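Local coordinates for membrane lipoprotein family protein (Aeropyrum pernix, PDB 4PEV) that binds adenosine and probably serves as the solute-binding component of an ABC transporter, delivering a nucleoside to its membrane partners, at residues 158-163 with 201-206; 167-172 with 379-384; 261-266 with 276-281. One frame throughout, in Å; residues are numbered along the deposited sequence.

All three contacts are buried and lie in the lobe built on the mixed sheet, yet they differ in chemistry with their distance from the ligand. Interaction 1, the nearest to the adenosine, packs two helices almost backbone to backbone and lays the methylene of a glutamate over an aromatic ring, its carboxylate being salt-bridged elsewhere. Interaction 2 uses the same helix 159-181 farther along and is wholly apolar, joining it to helix 375-389 away from the annotated sites. Interaction 3 sets helix 258-271 on strand 277-282, mixing ring-edge packing with one water bridge. The three also touch: Tyr205 packs on Gly167 and Ala170, and Ala170 meets Ile279.

Interaction 1: 158-163 with 201-206; sequences REQEVA and FHIGYL
Glu159 lays its CG over one face of the Phe201 ring, offset toward the rim, with CG 3.6 Å from the ring centroid in a CH-pi contact. The carboxylate plane is turned 54° from the ring. Glu159 is bent at chi2 (84°), which turns CD off the line of the chain while CG stays on the ring. Farther along, Ala163 CB lies 3.4 Å from Phe201 O. Ala163 O meets the edge of the Tyr205 ring in its plane and accepts a CA-H...O contact, Tyr205 CA being 3.5 Å away. Gly204 permits this closeness: its CA is 3.6 Å from Gln160 O, and a CB there would probably come too near that carbonyl. The helix axes accordingly approach to 7.0 Å at a crossing angle of -36°.

In the next shell, salt bridges from Glu159 OE2 to Lys299 and from OE1 to Arg200 hold the carboxylate. Since Lys299 binds adenosine and Phe201 lines its pocket, Glu159 links two parts of the binding site. Strand 222-226 packs against Phe201 and Tyr205, helix 401-412 lies against Ile203, and the contact thus joins the start of helix 159-181 to the first half of helix 196-214 at the ligand side of the lobe.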
ATOM      1  N   ARG C 158       4.644  -7.155   5.455  1.00 38.84           N
ATOM      2  CA  ARG C 158       4.311  -6.886   6.843  1.00 39.24           C
ATOM      3  C   ARG C 158       3.895  -5.415   6.931  1.00 39.67           C
ATOM      4  O   ARG C 158       4.682  -4.555   7.341  1.00 42.52           O
ATOM      5  CB  ARG C 158       5.513  -7.213   7.738  1.00 38.83           C
ATOM      6  CG  ARG C 158       5.949  -8.679   7.702  1.00 37.10           C
ATOM      7  CD  ARG C 158       7.027  -8.977   8.747  1.00 35.39           C
ATOM      8  NE  ARG C 158       8.267  -8.246   8.478  1.00 33.73           N
ATOM      9  CZ  ARG C 158       9.202  -8.625   7.604  1.00 33.65           C
ATOM     10  NH1 ARG C 158       9.073  -9.761   6.914  1.00 34.44           N
ATOM     11  NH2 ARG C 158      10.281  -7.865   7.420  1.00 31.58           N
ATOM     12  N   GLU C 159       2.651  -5.147   6.527  1.00 38.25           N
ATOM     13  CA  GLU C 159       2.135  -3.787   6.362  1.00 37.56           C
ATOM     14  C   GLU C 159       2.068  -3.006   7.659  1.00 36.34           C
ATOM     15  O   GLU C 159       2.106  -1.782   7.649  1.00 36.82           O
ATOM     16  CB  GLU C 159       0.733  -3.804   5.752  1.00 40.18           C
ATOM     17  CG  GLU C 159       0.678  -4.119   4.270  1.00 41.62           C
ATOM     18  CD  GLU C 159       0.680  -5.604   3.948  1.00 43.74           C
ATOM     19  OE1 GLU C 159       0.699  -6.445   4.870  1.00 44.51           O
ATOM     20  OE2 GLU C 159       0.651  -5.932   2.745  1.00 47.53           O
ATOM     21  N   GLN C 160       1.950  -3.706   8.778  1.00 35.72           N
ATOM     22  CA  GLN C 160       1.991  -3.055  10.081  1.00 35.31           C
ATOM     23  C   GLN C 160       3.238  -2.169  10.186  1.00 35.51           C
ATOM     24  O   GLN C 160       3.198  -1.051  10.732  1.00 34.04           O
ATOM     25  CB  GLN C 160       1.994  -4.088  11.217  1.00 35.28           C
ATOM     26  CG  GLN C 160       0.889  -5.142  11.148  1.00 36.34           C
ATOM     27  CD  GLN C 160       1.378  -6.520  10.704  1.00 37.04           C
ATOM     28  OE1 GLN C 160       2.139  -6.660   9.743  1.00 37.38           O
ATOM     29  NE2 GLN C 160       0.936  -7.547  11.410  1.00 39.16           N
ATOM     30  N   GLU C 161       4.340  -2.668   9.638  1.00 35.37           N
ATOM     31  CA  GLU C 161       5.620  -2.028   9.826  1.00 37.22           C
ATOM     32  C   GLU C 161       5.592  -0.629   9.222  1.00 38.18           C
ATOM     33  O   GLU C 161       5.815   0.354   9.939  1.00 41.74           O
ATOM     34  CB  GLU C 161       6.759  -2.901   9.265  1.00 38.52           C
ATOM     35  CG  GLU C 161       6.881  -4.261   9.967  1.00 38.51           C
ATOM     36  CD  GLU C 161       8.126  -5.073   9.597  1.00 38.09           C
ATOM     37  OE1 GLU C 161       8.999  -4.599   8.838  1.00 37.34           O
ATOM     38  OE2 GLU C 161       8.233  -6.219  10.081  1.00 37.68           O
ATOM     39  N   VAL C 162       5.266  -0.525   7.932  1.00 36.65           N
ATOM     40  CA  VAL C 162       5.236   0.784   7.251  1.00 36.40           C
ATOM     41  C   VAL C 162       4.057   1.699   7.684  1.00 34.60           C
ATOM     42  O   VAL C 162       4.233   2.906   7.830  1.00 34.98           O
ATOM     43  CB  VAL C 162       5.281   0.623   5.710  1.00 36.25           C
ATOM     44  CG1 VAL C 162       3.935   0.177   5.147  1.00 36.60           C
ATOM     45  CG2 VAL C 162       5.727   1.914   5.045  1.00 36.64           C
ATOM     46  N   ALA C 163       2.872   1.132   7.885  1.00 32.16           N
ATOM     47  CA  ALA C 163       1.706   1.908   8.302  1.00 31.83           C
ATOM     48  C   ALA C 163       1.902   2.558   9.669  1.00 33.34           C
ATOM     49  O   ALA C 163       1.430   3.676   9.903  1.00 34.70           O
ATOM     50  CB  ALA C 163       0.471   1.029   8.330  1.00 31.13           C
ATOM     51  N   PHE C 201      -2.551  -2.964   7.638  1.00 30.79           N
ATOM     52  CA  PHE C 201      -2.444  -1.508   7.502  1.00 29.47           C
ATOM     53  C   PHE C 201      -3.127  -0.865   8.692  1.00 28.67           C
ATOM     54  O   PHE C 201      -2.513  -0.082   9.404  1.00 26.52           O
ATOM     55  CB  PHE C 201      -3.088  -0.977   6.199  1.00 28.77           C
ATOM     56  CG  PHE C 201      -2.198  -1.077   4.979  1.00 29.19           C
ATOM     57  CD1 PHE C 201      -1.128  -0.214   4.809  1.00 29.56           C
ATOM     58  CD2 PHE C 201      -2.444  -2.024   3.984  1.00 29.15           C
ATOM     59  CE1 PHE C 201      -0.319  -0.296   3.676  1.00 29.75           C
ATOM     60  CE2 PHE C 201      -1.634  -2.113   2.860  1.00 28.72           C
ATOM     61  CZ  PHE C 201      -0.575  -1.246   2.702  1.00 29.06           C
ATOM     62  N   HIS C 202      -4.397  -1.214   8.902  1.00 29.46           N
ATOM     63  CA  HIS C 202      -5.197  -0.610   9.958  1.00 30.39           C
ATOM     64  C   HIS C 202      -4.471  -0.719  11.282  1.00 31.41           C
ATOM     65  O   HIS C 202      -4.172   0.291  11.914  1.00 35.79           O
ATOM     66  CB  HIS C 202      -6.575  -1.258  10.060  1.00 30.57           C
ATOM     67  CG  HIS C 202      -7.502  -0.548  10.993  1.00 31.43           C
ATOM     68  ND1 HIS C 202      -8.781  -0.988  11.243  1.00 32.12           N
ATOM     69  CD2 HIS C 202      -7.340   0.571  11.742  1.00 32.86           C
ATOM     70  CE1 HIS C 202      -9.374  -0.167  12.095  1.00 32.33           C
ATOM     71  NE2 HIS C 202      -8.519   0.784  12.419  1.00 33.68           N
ATOM     72  N   ILE C 203      -4.165  -1.938  11.693  1.00 30.17           N
ATOM     73  CA  ILE C 203      -3.448  -2.162  12.944  1.00 29.50           C
ATOM     74  C   ILE C 203      -2.181  -1.322  13.050  1.00 27.44           C
ATOM     75  O   ILE C 203      -1.916  -0.751  14.089  1.00 28.37           O
ATOM     76  CB  ILE C 203      -3.076  -3.651  13.107  1.00 30.18           C
ATOM     77  CG1 ILE C 203      -4.318  -4.449  13.503  1.00 30.43           C
ATOM     78  CG2 ILE C 203      -1.955  -3.839  14.125  1.00 30.47           C
ATOM     79  CD1 ILE C 203      -4.119  -5.942  13.400  1.00 31.11           C
ATOM     80  N   GLY C 204      -1.391  -1.267  11.993  1.00 25.89           N
ATOM     81  CA  GLY C 204      -0.130  -0.539  12.044  1.00 26.45           C
ATOM     82  C   GLY C 204      -0.333   0.960  12.119  1.00 26.98           C
ATOM     83  O   GLY C 204       0.431   1.666  12.768  1.00 29.44           O
ATOM     84  N   TYR C 205      -1.375   1.443  11.456  1.00 25.98           N
ATOM     85  CA  TYR C 205      -1.643   2.861  11.374  1.00 25.69           C
ATOM     86  C   TYR C 205      -2.114   3.372  12.724  1.00 25.22           C
ATOM     87  O   TYR C 205      -1.632   4.390  13.192  1.00 23.95           O
ATOM     88  CB  TYR C 205      -2.675   3.135  10.269  1.00 25.81           C
ATOM     89  CG  TYR C 205      -2.969   4.597   9.991  1.00 26.15           C
ATOM     90  CD1 TYR C 205      -1.946   5.499   9.681  1.00 26.71           C
ATOM     91  CD2 TYR C 205      -4.279   5.078  10.010  1.00 27.20           C
ATOM     92  CE1 TYR C 205      -2.216   6.838   9.408  1.00 26.45           C
ATOM     93  CE2 TYR C 205      -4.558   6.416   9.735  1.00 27.88           C
ATOM     94  CZ  TYR C 205      -3.522   7.286   9.434  1.00 27.27           C
ATOM     95  OH  TYR C 205      -3.812   8.602   9.179  1.00 28.20           O
ATOM     96  N   LEU C 206      -3.054   2.660  13.336  1.00 26.38           N
ATOM     97  CA  LEU C 206      -3.540   2.989  14.678  1.00 29.02           C
ATOM     98  C   LEU C 206      -2.437   2.856  15.711  1.00 31.08           C
ATOM     99  O   LEU C 206      -2.278   3.707  16.587  1.00 31.64           O
ATOM    100  CB  LEU C 206      -4.679   2.058  15.073  1.00 30.21           C
ATOM    101  CG  LEU C 206      -5.405   2.321  16.396  1.00 30.56           C
ATOM    102  CD1 LEU C 206      -5.924   3.747  16.540  1.00 30.59           C
ATOM    103  CD2 LEU C 206      -6.553   1.335  16.517  1.00 30.89           C
TER

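Interaction 2: 167-172 with 379-384; sequences GIIAAD and RLVEEL
Ile168 and Ile169 meet Leu380, Val381 and Leu384 through methyl and methylene groups, without a hydrogen bond across the two segments. Ile168 divides its contacts between two branches. Its CG2 lies 3.9 Å from Leu380 CB and also faces Val381, whereas CD1 reaches Leu384 CD2 at 3.5 Å. The first torsion sets the branches apart, CG1 anti to the carbonyl carbon and CG2 anti to the backbone N, and chi2 (158°) extends CD1 to Leu384. Ile169 contributes one end: its CD1 comes to 3.4 Å from Val381 CG2, and its CG1 backs the same methyl. The Ile169 and Val381 side chains slant across each other rather than lying side by side.

Backbone contact is slight. Ile168 CD1 lies 3.9 Å from Leu380 O and Ile168 CG2 is 4.1 Å from Val381 N, both van der Waals approaches. The helices run nearly antiparallel, at 165°, and their axes stay 9.7 Å apart, leaving room for branched side chains between them.

Polar groups are held around this apolar seam: Asp172 hydrogen-bonds to Ser374, and Glu383 hydrogen-bonds to Tyr211 of helix 196-214, whose side chain also touches Ile168. The contact joins helix 159-181 to a helix more than 200 residues later in the chain; with no hydrogen bond across it, it depends on van der Waals packing and burial of apolar groups, which is consistent with little directional constraint.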
ATOM      1  N   GLY C 167       1.459   6.250  10.651  1.00 29.50           N
ATOM      2  CA  GLY C 167       0.591   6.643  11.756  1.00 28.90           C
ATOM      3  C   GLY C 167       1.222   7.721  12.607  1.00 29.46           C
ATOM      4  O   GLY C 167       0.577   8.715  12.947  1.00 29.55           O
ATOM      5  N   ILE C 168       2.496   7.527  12.938  1.00 29.75           N
ATOM      6  CA  ILE C 168       3.272   8.505  13.702  1.00 29.41           C
ATOM      7  C   ILE C 168       3.287   9.833  12.974  1.00 29.76           C
ATOM      8  O   ILE C 168       3.038  10.868  13.576  1.00 30.32           O
ATOM      9  CB  ILE C 168       4.723   8.018  13.938  1.00 29.88           C
ATOM     10  CG1 ILE C 168       4.751   6.958  15.033  1.00 30.05           C
ATOM     11  CG2 ILE C 168       5.650   9.149  14.352  1.00 30.90           C
ATOM     12  CD1 ILE C 168       5.977   6.083  14.952  1.00 30.67           C
ATOM     13  N   ILE C 169       3.567   9.797  11.676  1.00 30.53           N
ATOM     14  CA  ILE C 169       3.649  11.016  10.871  1.00 31.35           C
ATOM     15  C   ILE C 169       2.325  11.789  10.837  1.00 30.95           C
ATOM     16  O   ILE C 169       2.303  13.018  10.975  1.00 32.26           O
ATOM     17  CB  ILE C 169       4.049  10.709   9.415  1.00 33.02           C
ATOM     18  CG1 ILE C 169       5.450  10.084   9.342  1.00 33.79           C
ATOM     19  CG2 ILE C 169       3.976  11.980   8.556  1.00 34.08           C
ATOM     20  CD1 ILE C 169       6.573  11.052   9.657  1.00 35.32           C
ATOM     21  N   ALA C 170       1.232  11.068  10.635  1.00 29.16           N
ATOM     22  CA  ALA C 170      -0.060  11.694  10.470  1.00 28.20           C
ATOM     23  C   ALA C 170      -0.535  12.252  11.797  1.00 29.13           C
ATOM     24  O   ALA C 170      -1.151  13.302  11.849  1.00 30.59           O
ATOM     25  CB  ALA C 170      -1.056  10.691   9.918  1.00 27.77           C
ATOM     26  N   ALA C 171      -0.251  11.550  12.880  1.00 29.80           N
ATOM     27  CA  ALA C 171      -0.556  12.084  14.197  1.00 31.27           C
ATOM     28  C   ALA C 171       0.192  13.382  14.416  1.00 30.79           C
ATOM     29  O   ALA C 171      -0.319  14.294  15.054  1.00 32.27           O
ATOM     30  CB  ALA C 171      -0.193  11.088  15.292  1.00 32.16           C
ATOM     31  N   ASP C 172       1.402  13.457  13.880  1.00 30.43           N
ATOM     32  CA  ASP C 172       2.251  14.615  14.086  1.00 31.82           C
ATOM     33  C   ASP C 172       1.799  15.784  13.252  1.00 30.44           C
ATOM     34  O   ASP C 172       1.802  16.919  13.724  1.00 31.41           O
ATOM     35  CB  ASP C 172       3.705  14.293  13.748  1.00 33.50           C
ATOM     36  CG  ASP C 172       4.621  15.481  13.950  1.00 35.83           C
ATOM     37  OD1 ASP C 172       4.755  15.972  15.108  1.00 35.92           O
ATOM     38  OD2 ASP C 172       5.207  15.924  12.934  1.00 38.20           O
ATOM     39  N   ARG C 379      12.081  11.855  14.822  1.00 40.35           N
ATOM     40  CA  ARG C 379      12.793  11.223  15.921  1.00 41.56           C
ATOM     41  C   ARG C 379      12.025   9.954  16.278  1.00 39.19           C
ATOM     42  O   ARG C 379      12.601   8.872  16.346  1.00 38.88           O
ATOM     43  CB  ARG C 379      12.853  12.214  17.105  1.00 45.62           C
ATOM     44  CG  ARG C 379      13.918  11.998  18.173  1.00 48.19           C
ATOM     45  CD  ARG C 379      13.578  12.759  19.465  1.00 50.02           C
ATOM     46  NE  ARG C 379      12.614  12.018  20.310  1.00 51.72           N
ATOM     47  CZ  ARG C 379      11.447  12.480  20.792  1.00 51.96           C
ATOM     48  NH1 ARG C 379      11.029  13.724  20.566  1.00 50.66           N
ATOM     49  NH2 ARG C 379      10.683  11.681  21.538  1.00 51.97           N
ATOM     50  N   LEU C 380      10.713  10.089  16.456  1.00 38.61           N
ATOM     51  CA  LEU C 380       9.831   8.941  16.723  1.00 39.56           C
ATOM     52  C   LEU C 380       9.734   7.930  15.573  1.00 40.45           C
ATOM     53  O   LEU C 380       9.678   6.727  15.830  1.00 41.29           O
ATOM     54  CB  LEU C 380       8.427   9.413  17.087  1.00 39.60           C
ATOM     55  CG  LEU C 380       8.350  10.140  18.428  1.00 41.45           C
ATOM     56  CD1 LEU C 380       7.022  10.872  18.571  1.00 41.82           C
ATOM     57  CD2 LEU C 380       8.574   9.172  19.586  1.00 42.43           C
ATOM     58  N   VAL C 381       9.683   8.408  14.322  1.00 40.75           N
ATOM     59  CA  VAL C 381       9.777   7.527  13.140  1.00 39.65           C
ATOM     60  C   VAL C 381      11.005   6.655  13.270  1.00 39.41           C
ATOM     61  O   VAL C 381      10.904   5.442  13.259  1.00 36.49           O
ATOM     62  CB  VAL C 381       9.885   8.316  11.809  1.00 39.93           C
ATOM     63  CG1 VAL C 381      10.367   7.419  10.668  1.00 38.30           C
ATOM     64  CG2 VAL C 381       8.549   8.963  11.449  1.00 39.58           C
ATOM     65  N   GLU C 382      12.159   7.303  13.403  1.00 43.22           N
ATOM     66  CA  GLU C 382      13.450   6.624  13.509  1.00 45.08           C
ATOM     67  C   GLU C 382      13.531   5.659  14.712  1.00 41.07           C
ATOM     68  O   GLU C 382      14.105   4.582  14.614  1.00 37.64           O
ATOM     69  CB  GLU C 382      14.575   7.668  13.556  1.00 49.73           C
ATOM     70  CG  GLU C 382      15.986   7.088  13.516  1.00 57.39           C
ATOM     71  CD  GLU C 382      16.185   6.067  12.400  1.00 64.41           C
ATOM     72  OE1 GLU C 382      16.095   6.452  11.211  1.00 65.92           O
ATOM     73  OE2 GLU C 382      16.428   4.872  12.711  1.00 70.95           O
ATOM     74  N   GLU C 383      12.932   6.040  15.829  1.00 39.51           N
ATOM     75  CA  GLU C 383      12.962   5.215  17.023  1.00 41.03           C
ATOM     76  C   GLU C 383      12.078   3.994  16.875  1.00 43.20           C
ATOM     77  O   GLU C 383      12.268   3.029  17.592  1.00 48.59           O
ATOM     78  CB  GLU C 383      12.553   6.044  18.252  1.00 43.68           C
ATOM     79  CG  GLU C 383      12.030   5.289  19.482  1.00 44.95           C
ATOM     80  CD  GLU C 383      11.514   6.250  20.560  1.00 46.71           C
ATOM     81  OE1 GLU C 383      12.292   7.158  20.954  1.00 44.73           O
ATOM     82  OE2 GLU C 383      10.335   6.119  20.995  1.00 44.71           O
ATOM     83  N   LEU C 384      11.102   4.022  15.968  1.00 43.81           N
ATOM     84  CA  LEU C 384      10.259   2.847  15.741  1.00 42.77           C
ATOM     85  C   LEU C 384      10.806   1.990  14.609  1.00 43.82           C
ATOM     86  O   LEU C 384      10.838   0.766  14.702  1.00 45.61           O
ATOM     87  CB  LEU C 384       8.821   3.250  15.444  1.00 42.32           C
ATOM     88  CG  LEU C 384       7.831   2.086  15.267  1.00 42.41           C
ATOM     89  CD1 LEU C 384       7.913   1.083  16.409  1.00 42.32           C
ATOM     90  CD2 LEU C 384       6.402   2.603  15.124  1.00 43.18           C
TER

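Interaction 3: 261-266 with 276-281; sequences GMFNAV and AFSIGQ
Phe263 reaches Ser278 with its CG anti to the carbonyl carbon (chi1 -72°), and Val266 presents both methyls to the same serine, CG1 being anti to the backbone N. The ring of Phe263 arrives edge first: CD1 lies 3.6 Å from Ser278 CB, while CZ is 4.1 Å from Gly280 CA. The carbonyl oxygen of Ile279 also sits near the ring plane, so one aromatic rim follows the strand over three successive residues. Beside the ring, selenomethionine Met262 is bent at chi3 (77°), which directs CE to Ser278 CB at 3.9 Å. Val266 CG1 continues the packing to Ala276 CB at 4.0 Å, and its CG2 lies against Ser278 OG.

Three side chains of the helix thus meet Ser278. Its hydroxyl does not bond directly to the helix, but a water 2.9 Å from Ser278 OG donates to Phe263 O at 3.1 Å, carrying a polar link through a mainly apolar interface. An alanine in place of Phe263 lacks the ring, and would probably leave a gap beside Ser278 CB and Gly280 CA, and His259 and Ile293 without their aromatic neighbour.

Helix 258-271 and strand 277-282 run close to antiparallel, at 159°, as consecutive elements of a beta-alpha-beta unit that begins with strand 248-254. That strand and strand 293-299 lie beside strand 277-282 in the sheet, and Phe251 touches both Met262 and Val266. Asp282, the residue after Gln281 at the end of the same strand, binds adenosine. The chemistry implies a helix seated on its strand chiefly by apolar packing, with the buried serine hydroxyl given a hydrogen-bonding partner by water.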
ATOM      1  N   GLY C 261      -9.821   9.430  -5.564  1.00 26.28           N
ATOM      2  CA  GLY C 261     -10.918  10.312  -5.182  1.00 25.66           C
ATOM      3  C   GLY C 261     -10.610  11.012  -3.878  1.00 25.74           C
ATOM      4  O   GLY C 261     -10.875  12.196  -3.717  1.00 26.50           O
HETATM    5  N   MSE C 262     -10.044  10.282  -2.934  1.00 25.25           N
HETATM    6  CA  MSE C 262      -9.631  10.897  -1.687  1.00 26.20           C
HETATM    7  C   MSE C 262      -8.727  12.075  -1.956  1.00 24.74           C
HETATM    8  O   MSE C 262      -8.941  13.147  -1.412  1.00 23.46           O
HETATM    9  CB  MSE C 262      -8.914   9.848  -0.849  1.00 27.34           C
HETATM   10  CG  MSE C 262      -8.632  10.326   0.560  1.00 28.66           C
HETATM   11 SE   MSE C 262      -7.208   9.189   1.303  1.00 31.90          SE
HETATM   12  CE  MSE C 262      -5.624   9.943   0.389  1.00 31.49           C
ATOM     13  N   PHE C 263      -7.714  11.877  -2.799  1.00 24.56           N
ATOM     14  CA  PHE C 263      -6.775  12.933  -3.158  1.00 24.30           C
ATOM     15  C   PHE C 263      -7.509  14.137  -3.686  1.00 25.15           C
ATOM     16  O   PHE C 263      -7.183  15.275  -3.335  1.00 25.82           O
ATOM     17  CB  PHE C 263      -5.826  12.497  -4.265  1.00 24.00           C
ATOM     18  CG  PHE C 263      -4.789  11.500  -3.849  1.00 24.20           C
ATOM     19  CD1 PHE C 263      -4.333  11.420  -2.543  1.00 24.14           C
ATOM     20  CD2 PHE C 263      -4.207  10.675  -4.809  1.00 24.11           C
ATOM     21  CE1 PHE C 263      -3.352  10.500  -2.199  1.00 24.80           C
ATOM     22  CE2 PHE C 263      -3.218   9.768  -4.476  1.00 23.94           C
ATOM     23  CZ  PHE C 263      -2.793   9.673  -3.169  1.00 24.40           C
ATOM     24  N   ASN C 264      -8.489  13.892  -4.544  1.00 25.35           N
ATOM     25  CA  ASN C 264      -9.237  14.985  -5.131  1.00 26.39           C
ATOM     26  C   ASN C 264     -10.097  15.720  -4.122  1.00 26.90           C
ATOM     27  O   ASN C 264     -10.294  16.906  -4.253  1.00 27.74           O
ATOM     28  CB  ASN C 264     -10.051  14.499  -6.315  1.00 26.68           C
ATOM     29  CG  ASN C 264      -9.173  14.031  -7.455  1.00 27.06           C
ATOM     30  OD1 ASN C 264      -8.086  14.552  -7.689  1.00 27.40           O
ATOM     31  ND2 ASN C 264      -9.645  13.038  -8.173  1.00 28.75           N
ATOM     32  N   ALA C 265     -10.573  15.027  -3.100  1.00 28.25           N
ATOM     33  CA  ALA C 265     -11.368  15.653  -2.054  1.00 29.03           C
ATOM     34  C   ALA C 265     -10.531  16.618  -1.201  1.00 29.85           C
ATOM     35  O   ALA C 265     -11.016  17.698  -0.802  1.00 28.96           O
ATOM     36  CB  ALA C 265     -12.000  14.585  -1.178  1.00 29.42           C
ATOM     37  N   VAL C 266      -9.285  16.221  -0.935  1.00 29.50           N
ATOM     38  CA  VAL C 266      -8.348  17.021  -0.142  1.00 29.90           C
ATOM     39  C   VAL C 266      -7.875  18.238  -0.951  1.00 30.71           C
ATOM     40  O   VAL C 266      -7.611  19.296  -0.377  1.00 31.47           O
ATOM     41  CB  VAL C 266      -7.147  16.155   0.360  1.00 30.13           C
ATOM     42  CG1 VAL C 266      -6.134  16.973   1.157  1.00 29.89           C
ATOM     43  CG2 VAL C 266      -7.644  14.988   1.194  1.00 29.71           C
ATOM     44  N   ALA C 276      -5.269  20.717   4.993  1.00 26.31           N
ATOM     45  CA  ALA C 276      -5.354  19.250   5.033  1.00 25.76           C
ATOM     46  C   ALA C 276      -4.323  18.599   4.121  1.00 25.54           C
ATOM     47  O   ALA C 276      -3.905  19.181   3.138  1.00 24.67           O
ATOM     48  CB  ALA C 276      -6.750  18.784   4.637  1.00 25.45           C
ATOM     49  N   PHE C 277      -3.943  17.367   4.429  1.00 27.04           N
ATOM     50  CA  PHE C 277      -2.906  16.683   3.665  1.00 29.18           C
ATOM     51  C   PHE C 277      -3.260  15.229   3.398  1.00 29.12           C
ATOM     52  O   PHE C 277      -3.971  14.609   4.182  1.00 29.36           O
ATOM     53  CB  PHE C 277      -1.582  16.744   4.420  1.00 31.20           C
ATOM     54  CG  PHE C 277      -1.051  18.134   4.588  1.00 32.76           C
ATOM     55  CD1 PHE C 277      -0.321  18.736   3.576  1.00 34.02           C
ATOM     56  CD2 PHE C 277      -1.279  18.842   5.761  1.00 34.07           C
ATOM     57  CE1 PHE C 277       0.164  20.027   3.732  1.00 35.02           C
ATOM     58  CE2 PHE C 277      -0.796  20.131   5.921  1.00 34.12           C
ATOM     59  CZ  PHE C 277      -0.074  20.721   4.904  1.00 34.34           C
ATOM     60  N   SER C 278      -2.755  14.696   2.289  1.00 28.31           N
ATOM     61  CA  SER C 278      -2.980  13.315   1.926  1.00 28.29           C
ATOM     62  C   SER C 278      -1.669  12.548   2.060  1.00 29.89           C
ATOM     63  O   SER C 278      -0.585  13.132   2.017  1.00 32.03           O
ATOM     64  CB  SER C 278      -3.500  13.213   0.486  1.00 28.45           C
ATOM     65  OG  SER C 278      -4.776  13.818   0.324  1.00 28.35           O
ATOM     66  N   ILE C 279      -1.783  11.236   2.216  1.00 30.91           N
ATOM     67  CA  ILE C 279      -0.636  10.338   2.278  1.00 31.51           C
ATOM     68  C   ILE C 279      -0.796   9.167   1.288  1.00 30.51           C
ATOM     69  O   ILE C 279      -1.762   8.402   1.364  1.00 29.47           O
ATOM     70  CB  ILE C 279      -0.445   9.801   3.707  1.00 33.20           C
ATOM     71  CG1 ILE C 279      -0.368  10.993   4.687  1.00 36.06           C
ATOM     72  CG2 ILE C 279       0.777   8.881   3.771  1.00 32.54           C
ATOM     73  CD1 ILE C 279      -0.084  10.638   6.140  1.00 36.89           C
ATOM     74  N   GLY C 280       0.164   9.043   0.368  1.00 29.44           N
ATOM     75  CA  GLY C 280       0.115   8.047  -0.697  1.00 28.99           C
ATOM     76  C   GLY C 280       0.475   6.657  -0.232  1.00 28.07           C
ATOM     77  O   GLY C 280       1.073   6.486   0.827  1.00 29.58           O
ATOM     78  N   GLN C 281       0.101   5.657  -1.017  1.00 27.54           N
ATOM     79  CA  GLN C 281       0.452   4.279  -0.695  1.00 28.53           C
ATOM     80  C   GLN C 281       0.795   3.486  -1.949  1.00 29.04           C
ATOM     81  O   GLN C 281       0.197   3.699  -3.008  1.00 29.42           O
ATOM     82  CB  GLN C 281      -0.676   3.593   0.094  1.00 28.42           C
ATOM     83  CG  GLN C 281      -0.401   2.165   0.560  1.00 28.23           C
ATOM     84  CD  GLN C 281       0.903   2.002   1.343  1.00 29.86           C
ATOM     85  OE1 GLN C 281       1.226   2.790   2.248  1.00 29.67           O
ATOM     86  NE2 GLN C 281       1.662   0.960   0.997  1.00 30.32           N
TER
HETATM   87  O   HOH W   1      -4.362  15.133  -2.181  1.00 20.93           O